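PDB 3ONT: thyroid hormone-inducible hepatic protein from Mus musculus, which helps regulate lipogenesis, especially in the lactating mammary gland, forms homodimers, and may act by binding MID1IP1 and preventing its interaction with acetyl-CoA carboxylase. Local coordinates for residues A[140-143]-A[144-148]. Sequence-based numbering, arbitrary orientation.
Sequences VTRK and YQEMT
Tyr144, Gln145, Glu146 and Met147 each give their backbone N-H to the carbonyl four residues earlier, on Val140, Thr141, Arg142 and Lys143, Met147 N to Lys143 O being 2.8 Å and nearly straight at 177°. On the exposed side, which suits two charged residues, Glu146 OE2 lies 3.7 Å from Arg142 CG. OE2 is also 4.0 Å from Arg142 NE but well out of the guanidinium plane, so any attraction is probably diffuse. Gln145, flexible and polar as befits a partly exposed site, runs alongside Thr141, its NE2 4.0 Å from Thr141 CG2; Thr141 OG1 is hydrogen-bonded to Ala137 O, a usual way for threonine to bury its hydroxyl in a helix. These last turns of helix 115-147 reach beyond the body of their own subunit in this helical-bundle dimer. Tyr144 OH is hydrogen-bonded to Ile35 N of the second subunit: an aromatic with a polar tip suits such an interface. Met147, a selenomethionine, crosses Lys143 at about a right angle, SE 4.0 Å from Lys143 CG, and packs on Leu38 of the second subunit. Thr148, first to leave helical geometry, sends N and OG1 to Tyr144 O from opposite faces of its plane, both at 3.0 Å, while Thr148 CG2 lies over one Tyr144 ring face, offset toward the rim.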
ATOM      1  N   VAL A 140       8.526  21.114  -6.967  1.00 28.74           N
ATOM      2  CA  VAL A 140       7.499  22.133  -7.080  1.00 51.91           C
ATOM      3  C   VAL A 140       7.753  23.270  -6.083  1.00 52.64           C
ATOM      4  O   VAL A 140       7.596  24.439  -6.429  1.00 52.79           O
ATOM      5  CB  VAL A 140       6.084  21.596  -6.862  1.00 50.66           C
ATOM      6  CG1 VAL A 140       5.084  22.779  -6.868  1.00 47.56           C
ATOM      7  CG2 VAL A 140       5.724  20.554  -7.913  1.00 47.90           C
ATOM      8  N   THR A 141       8.139  22.918  -4.857  1.00 53.13           N
ATOM      9  CA  THR A 141       8.418  23.901  -3.807  1.00 53.73           C
ATOM     10  C   THR A 141       9.580  24.784  -4.225  1.00 55.07           C
ATOM     11  O   THR A 141       9.497  25.997  -4.134  1.00 55.22           O
ATOM     12  CB  THR A 141       8.756  23.208  -2.467  1.00 54.59           C
ATOM     13  OG1 THR A 141       7.670  22.362  -2.090  1.00 54.77           O
ATOM     14  CG2 THR A 141       8.980  24.212  -1.376  1.00 55.16           C
ATOM     15  N   ARG A 142      10.663  24.161  -4.679  1.00 57.36           N
ATOM     16  CA  ARG A 142      11.825  24.880  -5.182  1.00 60.54           C
ATOM     17  C   ARG A 142      11.445  25.830  -6.344  1.00 59.18           C
ATOM     18  O   ARG A 142      11.875  26.987  -6.379  1.00 59.16           O
ATOM     19  CB  ARG A 142      12.912  23.883  -5.624  1.00 64.69           C
ATOM     20  CG  ARG A 142      14.298  24.507  -5.817  1.00 72.72           C
ATOM     21  CD  ARG A 142      14.813  25.045  -4.470  1.00 78.72           C
ATOM     22  NE  ARG A 142      15.713  26.214  -4.533  1.00 83.87           N
ATOM     23  CZ  ARG A 142      17.006  26.190  -4.172  1.00 89.65           C
ATOM     24  NH1 ARG A 142      17.568  25.051  -3.750  1.00 92.38           N
ATOM     25  NH2 ARG A 142      17.745  27.300  -4.237  1.00 91.82           N
ATOM     26  N   LYS A 143      10.623  25.338  -7.273  1.00 57.37           N
ATOM     27  CA  LYS A 143      10.244  26.101  -8.442  1.00 57.49           C
ATOM     28  C   LYS A 143       9.497  27.365  -8.030  1.00 55.87           C
ATOM     29  O   LYS A 143       9.817  28.460  -8.498  1.00 56.06           O
ATOM     30  CB  LYS A 143       9.443  25.239  -9.425  1.00 58.25           C
ATOM     31  CG  LYS A 143       8.992  25.977 -10.681  1.00 61.57           C
ATOM     32  CD  LYS A 143       9.732  25.590 -11.970  1.00 65.53           C
ATOM     33  CE  LYS A 143      10.884  26.547 -12.328  1.00 68.08           C
ATOM     34  NZ  LYS A 143      10.474  27.862 -12.898  1.00 67.23           N
ATOM     35  N   TYR A 144       8.527  27.224  -7.138  1.00 54.70           N
ATOM     36  CA  TYR A 144       7.791  28.385  -6.624  1.00 54.81           C
ATOM     37  C   TYR A 144       8.695  29.408  -5.939  1.00 56.75           C
ATOM     38  O   TYR A 144       8.543  30.616  -6.125  1.00 56.88           O
ATOM     39  CB  TYR A 144       6.725  27.952  -5.635  1.00 53.55           C
ATOM     40  CG  TYR A 144       5.830  29.084  -5.197  1.00 54.13           C
ATOM     41  CD1 TYR A 144       6.144  29.855  -4.078  1.00 54.50           C
ATOM     42  CD2 TYR A 144       4.657  29.388  -5.903  1.00 53.72           C
ATOM     43  CE1 TYR A 144       5.317  30.878  -3.670  1.00 55.21           C
ATOM     44  CE2 TYR A 144       3.827  30.409  -5.502  1.00 54.12           C
ATOM     45  CZ  TYR A 144       4.161  31.153  -4.386  1.00 55.86           C
ATOM     46  OH  TYR A 144       3.328  32.174  -3.973  1.00 58.35           O
ATOM     47  N   GLN A 145       9.622  28.923  -5.118  1.00 59.11           N
ATOM     48  CA  GLN A 145      10.576  29.805  -4.459  1.00 60.82           C
ATOM     49  C   GLN A 145      11.385  30.554  -5.502  1.00 61.34           C
ATOM     50  O   GLN A 145      11.568  31.765  -5.384  1.00 60.67           O
ATOM     51  CB  GLN A 145      11.469  29.025  -3.497  1.00 62.56           C
ATOM     52  CG  GLN A 145      10.733  28.606  -2.237  1.00 62.95           C
ATOM     53  CD  GLN A 145      11.482  27.566  -1.385  1.00 66.01           C
ATOM     54  OE1 GLN A 145      12.405  26.887  -1.843  1.00 65.84           O
ATOM     55  NE2 GLN A 145      11.070  27.448  -0.132  1.00 66.74           N
ATOM     56  N   GLU A 146      11.814  29.835  -6.540  1.00 62.80           N
ATOM     57  CA  GLU A 146      12.566  30.429  -7.638  1.00 66.23           C
ATOM     58  C   GLU A 146      11.728  31.495  -8.339  1.00 65.90           C
ATOM     59  O   GLU A 146      12.137  32.664  -8.420  1.00 66.58           O
ATOM     60  CB  GLU A 146      13.062  29.356  -8.613  1.00 68.77           C
ATOM     61  CG  GLU A 146      14.406  28.714  -8.216  1.00 74.94           C
ATOM     62  CD  GLU A 146      14.745  27.412  -8.982  1.00 78.62           C
ATOM     63  OE1 GLU A 146      14.138  27.133 -10.046  1.00 80.26           O
ATOM     64  OE2 GLU A 146      15.641  26.657  -8.523  1.00 81.52           O
HETATM   65  N   MSE A 147      10.536  31.100  -8.786  1.00 38.54           N
HETATM   66  CA  MSE A 147       9.596  31.992  -9.475  1.00 65.46           C
HETATM   67  C   MSE A 147       9.325  33.287  -8.752  1.00 65.19           C
HETATM   68  O   MSE A 147       9.166  34.322  -9.379  1.00 65.10           O
HETATM   69  CB  MSE A 147       8.257  31.311  -9.661  1.00 65.38           C
HETATM   70  CG  MSE A 147       8.239  30.287 -10.739  1.00 67.42           C
HETATM   71 SE   MSE A 147       6.629  29.240 -10.532  1.00 70.72          SE
HETATM   72  CE  MSE A 147       5.391  30.666 -10.138  1.00 64.39           C
ATOM     73  N   THR A 148       9.220  33.232  -7.435  1.00 65.86           N
ATOM     74  CA  THR A 148       8.866  34.430  -6.700  1.00 67.65           C
ATOM     75  C   THR A 148      10.112  35.019  -6.053  1.00 71.51           C
ATOM     76  O   THR A 148      10.028  35.693  -5.025  1.00 72.52           O
ATOM     77  CB  THR A 148       7.789  34.152  -5.657  1.00 66.77           C
ATOM     78  OG1 THR A 148       8.284  33.202  -4.710  1.00 68.18           O
ATOM     79  CG2 THR A 148       6.543  33.598  -6.313  1.00 65.59           C
TER